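Local coordinates for protein ubiquitin-like-specific protease 2 (Saccharomyces cerevisiae, PDB 5LNB) that removes SUMO from proteins as a cysteine protease of the Ulp1 (peptidase C48) family, this chain holding its catalytic domain, at residues A[110-115]-A[225-230]; A[203-208]-A[250-255]; A[231-236]-A[254-259]. All blocks are in the same frame, centred on the assembly; numbering follows the deposited sequence.

In the fold
Segment 110-115, at the start of strand 112-119, comes first, and interaction 1 ties it to the end of helix 215-228 and the first residue of helix 230-238, closing a loop of 109 residues that includes three further strands of the central mixed sheet. Interaction 2 opens within that loop, at 203-208 just after edge strand 199-203, and closes beyond it on helix 245-255, so the two cross. Interaction 3 opens only after interaction 1 has closed: it joins helix 230-238 to the end of helix 245-255 and shares K254 and Y255 with interaction 2. A salt bridge from K225 to D257 connects interactions 1 and 3. Together they join sheet, three helices and the loop after strand 199-203.

Interaction 1. Residues A[110-115]-A[225-230]; sequences KKYVVI and KFFENP
The hydroxyl oxygen of Y112 lies 3.6 Å from P230 CB, beside an aromatic cluster of Y112, F226 and F227 that seats helix 215-228 on strand 112-119 of the central sheet. This helix-on-sheet layer belongs to the Ulp1 catalytic domain, and no hydrogen bond joins 110-115 to 225-230. F226 CZ approaches Y112 CD1 to 3.7 Å, the edge of F226 turned to the face of Y112 in an offset edge-to-face pair with planes at 79°. F227 makes a second such pair, centroids 5.8 Å apart and planes at 87°, and its CE1 comes toward Y112 CD2 from the same side. The opposite face of Y112 carries CB of K111, 3.6 Å above the ring centre, so the ring lies between the side chain of its sequence neighbour and the phenylalanines. An alanine at Y112 would probably leave the edge of F226 and CB of P230 without their partner and open a gap between strand and helix. Farther along the strand, V114 has CG1 anti to its backbone N (chi1 -179°), which leaves CG2 beside that N. There V114 CG2 sits at the edge of the F227 ring, 3.7 Å from both F227 CZ and F227 CE2.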
loop_
_atom_site.group_PDB
_atom_site.type_symbol
_atom_site.label_atom_id
_atom_site.label_comp_id
_atom_site.label_asym_id
_atom_site.label_seq_id
_atom_site.Cartn_x
_atom_site.Cartn_y
_atom_site.Cartn_z
ATOM N N LYS A 110 11.580 7.922 7.561
ATOM C CA LYS A 110 11.275 7.133 6.379
ATOM C C LYS A 110 11.275 7.995 5.118
ATOM O O LYS A 110 10.780 9.126 5.114
ATOM C CB LYS A 110 9.917 6.447 6.547
ATOM C CG LYS A 110 9.766 5.700 7.869
ATOM C CD LYS A 110 10.738 4.538 7.934
ATOM C CE LYS A 110 10.975 4.089 9.364
ATOM N NZ LYS A 110 11.937 2.962 9.345
ATOM N N LYS A 111 11.837 7.446 4.043
ATOM C CA LYS A 111 11.653 8.036 2.719
ATOM C C LYS A 111 10.246 7.804 2.163
ATOM O O LYS A 111 9.739 8.644 1.415
ATOM C CB LYS A 111 12.677 7.462 1.744
ATOM C CG LYS A 111 14.080 7.981 1.920
ATOM C CD LYS A 111 14.970 7.486 0.782
ATOM C CE LYS A 111 16.244 8.303 0.713
ATOM N NZ LYS A 111 15.939 9.761 0.594
ATOM N N TYR A 112 9.606 6.678 2.485
ATOM C CA TYR A 112 8.294 6.332 1.926
ATOM C C TYR A 112 7.417 5.792 3.043
ATOM O O TYR A 112 7.756 4.782 3.663
ATOM C CB TYR A 112 8.407 5.293 0.791
ATOM C CG TYR A 112 9.598 5.525 -0.114
ATOM C CD1 TYR A 112 9.610 6.567 -1.038
ATOM C CD2 TYR A 112 10.727 4.719 -0.020
ATOM C CE1 TYR A 112 10.728 6.796 -1.848
ATOM C CE2 TYR A 112 11.835 4.932 -0.823
ATOM C CZ TYR A 112 11.835 5.971 -1.727
ATOM O OH TYR A 112 12.949 6.163 -2.501
ATOM N N VAL A 113 6.298 6.454 3.308
ATOM C CA VAL A 113 5.296 5.938 4.235
ATOM C C VAL A 113 4.057 5.606 3.411
ATOM O O VAL A 113 3.467 6.494 2.779
ATOM C CB VAL A 113 4.982 6.929 5.363
ATOM C CG1 VAL A 113 3.970 6.327 6.334
ATOM C CG2 VAL A 113 6.271 7.317 6.107
ATOM N N VAL A 114 3.682 4.328 3.400
ATOM C CA VAL A 114 2.678 3.804 2.478
ATOM C C VAL A 114 1.364 3.643 3.225
ATOM O O VAL A 114 1.296 2.917 4.225
ATOM C CB VAL A 114 3.123 2.469 1.863
ATOM C CG1 VAL A 114 2.047 1.947 0.880
ATOM C CG2 VAL A 114 4.483 2.630 1.162
ATOM N N ILE A 115 0.316 4.295 2.739
ATOM C CA ILE A 115 -0.973 4.218 3.424
ATOM C C ILE A 115 -2.077 3.833 2.449
ATOM O O ILE A 115 -2.582 4.697 1.715
ATOM C CB ILE A 115 -1.307 5.540 4.125
ATOM C CG1 ILE A 115 -0.184 5.920 5.091
ATOM C CG2 ILE A 115 -2.650 5.425 4.843
ATOM C CD1 ILE A 115 -0.394 7.264 5.759
ATOM N N LYS A 225 4.525 -1.450 -8.625
ATOM C CA LYS A 225 5.313 -0.739 -9.627
ATOM C C LYS A 225 6.184 0.330 -8.976
ATOM O O LYS A 225 7.361 0.479 -9.317
ATOM C CB LYS A 225 4.398 -0.119 -10.680
ATOM C CG LYS A 225 5.122 0.738 -11.711
ATOM C CD LYS A 225 6.116 -0.068 -12.534
ATOM C CE LYS A 225 5.438 -1.267 -13.194
ATOM N NZ LYS A 225 6.307 -1.909 -14.230
ATOM N N PHE A 226 5.619 1.089 -8.036
ATOM C CA PHE A 226 6.394 2.133 -7.370
ATOM C C PHE A 226 7.690 1.572 -6.788
ATOM O O PHE A 226 8.763 2.166 -6.947
ATOM C CB PHE A 226 5.547 2.794 -6.276
ATOM C CG PHE A 226 6.263 3.886 -5.524
ATOM C CD1 PHE A 226 7.088 3.577 -4.439
ATOM C CD2 PHE A 226 6.107 5.222 -5.889
ATOM C CE1 PHE A 226 7.753 4.584 -3.738
ATOM C CE2 PHE A 226 6.767 6.235 -5.194
ATOM C CZ PHE A 226 7.594 5.918 -4.114
ATOM N N PHE A 227 7.620 0.411 -6.136
ATOM C CA PHE A 227 8.776 -0.126 -5.429
ATOM C C PHE A 227 9.671 -1.007 -6.291
ATOM O O PHE A 227 10.694 -1.489 -5.802
ATOM C CB PHE A 227 8.323 -0.874 -4.186
ATOM C CG PHE A 227 7.960 0.041 -3.063
ATOM C CD1 PHE A 227 8.948 0.606 -2.271
ATOM C CD2 PHE A 227 6.637 0.377 -2.825
ATOM C CE1 PHE A 227 8.619 1.472 -1.248
ATOM C CE2 PHE A 227 6.303 1.235 -1.804
ATOM C CZ PHE A 227 7.293 1.791 -1.016
ATOM N N GLU A 228 9.348 -1.196 -7.566
ATOM C CA GLU A 228 10.383 -1.663 -8.474
ATOM C C GLU A 228 11.393 -0.559 -8.791
ATOM O O GLU A 228 12.536 -0.870 -9.143
ATOM C CB GLU A 228 9.748 -2.223 -9.749
ATOM C CG GLU A 228 8.849 -3.415 -9.446
ATOM C CD GLU A 228 8.111 -3.969 -10.661
ATOM O OE1 GLU A 228 7.886 -3.217 -11.645
ATOM O OE2 GLU A 228 7.753 -5.172 -10.619
ATOM N N ASN A 229 11.009 0.724 -8.652
ATOM C CA ASN A 229 11.931 1.847 -8.836
ATOM C C ASN A 229 11.279 3.134 -8.333
ATOM O O ASN A 229 10.634 3.857 -9.106
ATOM C CB ASN A 229 12.344 1.991 -10.302
ATOM C CG ASN A 229 13.464 3.010 -10.497
ATOM O OD1 ASN A 229 13.600 3.955 -9.718
ATOM N ND2 ASN A 229 14.259 2.827 -11.544
ATOM N N PRO A 230 11.423 3.451 -7.044
ATOM C CA PRO A 230 10.714 4.610 -6.482
ATOM C C PRO A 230 11.165 5.946 -7.055
ATOM O O PRO A 230 10.327 6.781 -7.411
ATOM C CB PRO A 230 11.023 4.505 -4.984
ATOM C CG PRO A 230 11.277 3.039 -4.770
ATOM C CD PRO A 230 12.015 2.605 -5.994
#

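Interaction 2. Residues A[203-208]-A[250-255]; sequences TCPVPQ and KMINKY
The loop that leads from edge strand 199-203 of the central sheet to helix 215-228 packs here on helix 245-255 of the protease domain, through P205, V206 and P207 on one side and I252 and N253 on the other. I252 is the most covered residue, and its CG1, CG2 and CD1 all meet the loop. CG1 meets the P205 ring, 3.8 Å from P205 CG, the two side chains crossing at about a right angle. With chi1 at -72°, CG1 is anti to the carbonyl carbon, which puts CG2 anti to the backbone N and facing the loop backbone: I252 CG2 is 3.5 Å from P205 O and 3.7 Å from V206 CA. CD1 closes on the same carbonyl, with I252 CD1 3.6 Å from P205 O, an oxygen that also receives a weak hydrogen bond from NE1 of W237. V206 turns its CB away from the helix, so its part in this contact is mainly through the backbone, while its side chain touches W237, F256 and N222. At the next helix residue, the carboxamide of N253 reaches P207, with N253 OD1 3.8 Å from P207 CA. No direct hydrogen bond spans the contact, but one water does: it accepts from Q208 N at 2.8 Å and donates to N253 OD1 at 2.7 Å.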
loop_
_atom_site.group_PDB
_atom_site.type_symbol
_atom_site.label_atom_id
_atom_site.label_comp_id
_atom_site.label_asym_id
_atom_site.label_seq_id
_atom_site.Cartn_x
_atom_site.Cartn_y
_atom_site.Cartn_z
ATOM N N THR A 203 -1.909 14.640 -6.772
ATOM C CA THR A 203 -2.730 13.656 -7.477
ATOM C C THR A 203 -1.870 13.013 -8.553
ATOM O O THR A 203 -1.476 13.677 -9.515
ATOM C CB THR A 203 -3.963 14.327 -8.088
ATOM O OG1 THR A 203 -4.830 14.785 -7.045
ATOM C CG2 THR A 203 -4.734 13.358 -8.984
ATOM N N CYS A 204 -1.564 11.736 -8.395
ATOM C CA CYS A 204 -0.608 11.126 -9.304
ATOM C C CYS A 204 -1.310 10.225 -10.303
ATOM O O CYS A 204 -2.078 9.346 -9.899
ATOM C CB CYS A 204 0.439 10.330 -8.520
ATOM S SG CYS A 204 1.378 11.369 -7.384
ATOM N N PRO A 205 -1.054 10.395 -11.600
ATOM C CA PRO A 205 -1.750 9.582 -12.611
ATOM C C PRO A 205 -1.269 8.134 -12.626
ATOM O O PRO A 205 -0.070 7.856 -12.680
ATOM C CB PRO A 205 -1.418 10.298 -13.927
ATOM C CG PRO A 205 -0.121 10.966 -13.658
ATOM C CD PRO A 205 -0.151 11.384 -12.209
ATOM N N VAL A 206 -2.228 7.214 -12.590
ATOM C CA VAL A 206 -1.999 5.784 -12.766
ATOM C C VAL A 206 -3.038 5.288 -13.764
ATOM O O VAL A 206 -4.013 6.005 -14.026
ATOM C CB VAL A 206 -2.109 5.027 -11.432
ATOM C CG1 VAL A 206 -0.878 5.287 -10.551
ATOM C CG2 VAL A 206 -3.413 5.404 -10.716
ATOM N N PRO A 207 -2.908 4.089 -14.331
ATOM C CA PRO A 207 -3.926 3.629 -15.282
ATOM C C PRO A 207 -5.312 3.770 -14.671
ATOM O O PRO A 207 -5.515 3.541 -13.480
ATOM C CB PRO A 207 -3.558 2.161 -15.533
ATOM C CG PRO A 207 -2.102 2.059 -15.133
ATOM C CD PRO A 207 -1.952 3.022 -13.988
ATOM N N GLN A 208 -6.258 4.203 -15.484
ATOM C CA GLN A 208 -7.620 4.425 -15.039
ATOM C C GLN A 208 -8.541 3.391 -15.667
ATOM O O GLN A 208 -8.440 3.091 -16.862
ATOM C CB GLN A 208 -8.087 5.841 -15.389
ATOM C CG GLN A 208 -7.225 6.899 -14.706
ATOM C CD GLN A 208 -7.776 8.289 -14.852
ATOM O OE1 GLN A 208 -8.010 8.981 -13.857
ATOM N NE2 GLN A 208 -7.986 8.718 -16.095
ATOM N N LYS A 250 -0.629 7.948 -22.549
ATOM C CA LYS A 250 0.182 6.884 -23.138
ATOM C C LYS A 250 1.389 6.560 -22.262
ATOM O O LYS A 250 1.696 5.388 -22.012
ATOM C CB LYS A 250 0.647 7.281 -24.539
ATOM C CG LYS A 250 -0.368 7.067 -25.647
ATOM C CD LYS A 250 0.286 7.334 -26.995
ATOM C CE LYS A 250 1.699 6.742 -27.030
ATOM N NZ LYS A 250 2.416 6.981 -28.315
ATOM N N MET A 251 2.102 7.593 -21.810
ATOM C CA MET A 251 3.289 7.388 -20.986
ATOM C C MET A 251 2.933 6.674 -19.684
ATOM O O MET A 251 3.586 5.696 -19.306
ATOM C CB MET A 251 3.969 8.736 -20.717
ATOM C CG MET A 251 5.008 8.744 -19.582
ATOM S SD MET A 251 5.878 10.340 -19.446
ATOM C CE MET A 251 4.515 11.467 -19.147
ATOM N N ILE A 252 1.886 7.140 -18.996
ATOM C CA ILE A 252 1.477 6.520 -17.737
ATOM C C ILE A 252 0.990 5.092 -17.966
ATOM O O ILE A 252 1.274 4.187 -17.174
ATOM C CB ILE A 252 0.403 7.378 -17.043
ATOM C CG1 ILE A 252 1.023 8.657 -16.481
ATOM C CG2 ILE A 252 -0.312 6.576 -15.951
ATOM C CD1 ILE A 252 2.153 8.409 -15.510
ATOM N N ASN A 253 0.246 4.865 -19.048
ATOM C CA ASN A 253 -0.271 3.524 -19.293
ATOM C C ASN A 253 0.855 2.536 -19.563
ATOM O O ASN A 253 0.796 1.381 -19.124
ATOM C CB ASN A 253 -1.257 3.550 -20.454
ATOM C CG ASN A 253 -2.569 4.181 -20.074
ATOM O OD1 ASN A 253 -2.900 4.259 -18.893
ATOM N ND2 ASN A 253 -3.332 4.631 -21.071
ATOM N N LYS A 254 1.892 2.971 -20.284
ATOM C CA LYS A 254 3.010 2.081 -20.569
ATOM C C LYS A 254 3.831 1.822 -19.311
ATOM O O LYS A 254 4.137 0.669 -18.983
ATOM C CB LYS A 254 3.881 2.680 -21.674
ATOM C CG LYS A 254 5.020 1.786 -22.136
ATOM C CD LYS A 254 5.636 2.321 -23.425
ATOM C CE LYS A 254 6.892 1.550 -23.818
ATOM N NZ LYS A 254 7.997 1.729 -22.829
ATOM N N TYR A 255 4.171 2.888 -18.579
ATOM C CA TYR A 255 5.012 2.747 -17.397
ATOM C C TYR A 255 4.414 1.766 -16.398
ATOM O O TYR A 255 5.139 0.955 -15.814
ATOM C CB TYR A 255 5.230 4.107 -16.727
ATOM C CG TYR A 255 6.285 4.049 -15.642
ATOM C CD1 TYR A 255 7.633 4.014 -15.967
ATOM C CD2 TYR A 255 5.934 4.002 -14.292
ATOM C CE1 TYR A 255 8.608 3.940 -14.981
ATOM C CE2 TYR A 255 6.909 3.929 -13.286
ATOM C CZ TYR A 255 8.239 3.899 -13.644
ATOM O OH TYR A 255 9.214 3.836 -12.679
HETATM O O HOH W 1 -5.479 4.527 -18.179
#

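Interaction 3. Residues A[231-236]-A[254-259]; sequences VETIDV and KYFDKN
CG of Y255 stands anti to its backbone N (chi1 -170°), and Y255 points toward helix 230-238; in E232, CG is likewise anti to N (chi1 -176°) and the chain runs on extended beyond CG, which brings OE1 to the phenol. The contact sets helix 230-238 beside the last turn of helix 245-255, where a Schellman motif with D257 as its C-prime residue ends the helix: D257 N bonds K254 O, and K258 N bonds N253 O. Y255 OH donates to E232 OE1 over 2.9 Å, reaching the anti side of that oxygen and 23° out of the carboxylate plane. E232 OE1 and T233 OG1 both lie near the plane of the Y255 ring at its edge, and T233 OG1 is 3.0 Å from Y255 OH. The hydroxyl of T233 is hydrogen-bonded to the backbone carbonyl of N229, the N-cap residue of helix 230-238, which ties this polar edge to the helix start. Over one face of the Y255 ring, V236 CG2 makes a CH-pi contact 3.9 Å from the ring centroid and nearly on the ring normal. F256, the first residue to leave the helical conformation, extends the apolar part: F256 CZ touches T233 CG2 at 3.9 Å, and the F256 ring also meets that of W237. The Y255 side chain thus makes an apolar contact over one face and a polar one at its hydroxyl. Donation from the phenol is consistent with a charged E232, though it does not prove it, and the nearby start of helix 230-238, where N229 OD1 accepts from E232 N, would probably favour that charged form.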
loop_
_atom_site.group_PDB
_atom_site.type_symbol
_atom_site.label_atom_id
_atom_site.label_comp_id
_atom_site.label_asym_id
_atom_site.label_seq_id
_atom_site.Cartn_x
_atom_site.Cartn_y
_atom_site.Cartn_z
ATOM N N VAL A 231 12.475 6.172 -7.151
ATOM C CA VAL A 231 12.959 7.436 -7.703
ATOM C C VAL A 231 12.390 7.657 -9.099
ATOM O O VAL A 231 11.894 8.744 -9.426
ATOM C CB VAL A 231 14.498 7.469 -7.713
ATOM C CG1 VAL A 231 14.997 8.673 -8.513
ATOM C CG2 VAL A 231 15.049 7.464 -6.287
ATOM N N GLU A 232 12.438 6.626 -9.944
ATOM C CA GLU A 232 11.928 6.780 -11.303
ATOM C C GLU A 232 10.422 7.020 -11.307
ATOM O O GLU A 232 9.927 7.870 -12.057
ATOM C CB GLU A 232 12.278 5.557 -12.142
ATOM C CG GLU A 232 11.869 5.679 -13.594
ATOM C CD GLU A 232 12.230 4.444 -14.400
ATOM O OE1 GLU A 232 11.728 3.344 -14.075
ATOM O OE2 GLU A 232 13.030 4.572 -15.345
ATOM N N THR A 233 9.678 6.286 -10.476
ATOM C CA THR A 233 8.232 6.484 -10.433
ATOM C C THR A 233 7.896 7.890 -9.962
ATOM O O THR A 233 7.011 8.546 -10.522
ATOM C CB THR A 233 7.576 5.444 -9.528
ATOM O OG1 THR A 233 8.031 4.136 -9.900
ATOM C CG2 THR A 233 6.047 5.521 -9.645
ATOM N N ILE A 234 8.599 8.373 -8.938
ATOM C CA ILE A 234 8.368 9.735 -8.474
ATOM C C ILE A 234 8.599 10.729 -9.609
ATOM O O ILE A 234 7.834 11.685 -9.781
ATOM C CB ILE A 234 9.252 10.035 -7.253
ATOM C CG1 ILE A 234 8.785 9.216 -6.037
ATOM C CG2 ILE A 234 9.245 11.521 -6.945
ATOM C CD1 ILE A 234 9.746 9.294 -4.832
ATOM N N ASP A 235 9.635 10.499 -10.419
ATOM C CA ASP A 235 9.924 11.410 -11.521
ATOM C C ASP A 235 8.835 11.352 -12.588
ATOM O O ASP A 235 8.445 12.387 -13.139
ATOM C CB ASP A 235 11.298 11.101 -12.115
ATOM C CG ASP A 235 12.431 11.729 -11.315
ATOM O OD1 ASP A 235 12.222 12.836 -10.774
ATOM O OD2 ASP A 235 13.524 11.120 -11.214
ATOM N N VAL A 236 8.321 10.157 -12.883
ATOM C CA VAL A 236 7.233 10.033 -13.852
ATOM C C VAL A 236 6.036 10.866 -13.415
ATOM O O VAL A 236 5.489 11.656 -14.191
ATOM C CB VAL A 236 6.848 8.555 -14.048
ATOM C CG1 VAL A 236 5.610 8.443 -14.948
ATOM C CG2 VAL A 236 8.010 7.793 -14.658
ATOM N N LYS A 254 1.892 2.971 -20.284
ATOM C CA LYS A 254 3.010 2.081 -20.569
ATOM C C LYS A 254 3.831 1.822 -19.311
ATOM O O LYS A 254 4.137 0.669 -18.983
ATOM C CB LYS A 254 3.881 2.680 -21.674
ATOM C CG LYS A 254 5.020 1.786 -22.136
ATOM C CD LYS A 254 5.636 2.321 -23.425
ATOM C CE LYS A 254 6.892 1.550 -23.818
ATOM N NZ LYS A 254 7.997 1.729 -22.829
ATOM N N TYR A 255 4.171 2.888 -18.579
ATOM C CA TYR A 255 5.012 2.747 -17.397
ATOM C C TYR A 255 4.414 1.766 -16.398
ATOM O O TYR A 255 5.139 0.955 -15.814
ATOM C CB TYR A 255 5.230 4.107 -16.727
ATOM C CG TYR A 255 6.285 4.049 -15.642
ATOM C CD1 TYR A 255 7.633 4.014 -15.967
ATOM C CD2 TYR A 255 5.934 4.002 -14.292
ATOM C CE1 TYR A 255 8.608 3.940 -14.981
ATOM C CE2 TYR A 255 6.909 3.929 -13.286
ATOM C CZ TYR A 255 8.239 3.899 -13.644
ATOM O OH TYR A 255 9.214 3.836 -12.679
ATOM N N PHE A 256 3.094 1.832 -16.181
ATOM C CA PHE A 256 2.400 1.001 -15.205
ATOM C C PHE A 256 1.797 -0.268 -15.814
ATOM O O PHE A 256 0.930 -0.889 -15.182
ATOM C CB PHE A 256 1.301 1.804 -14.502
ATOM C CG PHE A 256 1.819 2.802 -13.504
ATOM C CD1 PHE A 256 2.106 2.419 -12.195
ATOM C CD2 PHE A 256 2.022 4.131 -13.871
ATOM C CE1 PHE A 256 2.588 3.341 -11.271
ATOM C CE2 PHE A 256 2.505 5.058 -12.951
ATOM C CZ PHE A 256 2.788 4.660 -11.643
ATOM N N ASP A 257 2.224 -0.660 -17.019
ATOM C CA ASP A 257 1.804 -1.926 -17.640
ATOM C C ASP A 257 0.281 -2.062 -17.699
ATOM O O ASP A 257 -0.293 -3.078 -17.288
ATOM C CB ASP A 257 2.406 -3.130 -16.911
ATOM C CG ASP A 257 3.914 -3.053 -16.795
ATOM O OD1 ASP A 257 4.443 -3.485 -15.752
ATOM O OD2 ASP A 257 4.565 -2.553 -17.740
ATOM N N LYS A 258 -0.388 -1.036 -18.234
ATOM C CA LYS A 258 -1.843 -1.100 -18.273
ATOM C C LYS A 258 -2.336 -2.321 -19.047
ATOM O O LYS A 258 -3.384 -2.882 -18.712
ATOM C CB LYS A 258 -2.428 0.175 -18.872
ATOM C CG LYS A 258 -3.954 0.164 -18.880
ATOM C CD LYS A 258 -4.553 1.461 -19.386
ATOM C CE LYS A 258 -6.084 1.426 -19.309
ATOM N NZ LYS A 258 -6.677 2.697 -19.834
ATOM N N ASN A 259 -1.596 -2.759 -20.072
ATOM C CA ASN A 259 -2.061 -3.882 -20.887
ATOM C C ASN A 259 -2.138 -5.183 -20.098
ATOM O O ASN A 259 -2.870 -6.093 -20.499
ATOM C CB ASN A 259 -1.158 -4.067 -22.113
ATOM C CG ASN A 259 0.262 -4.466 -21.740
ATOM O OD1 ASN A 259 0.803 -4.012 -20.735
ATOM N ND2 ASN A 259 0.869 -5.323 -22.551
#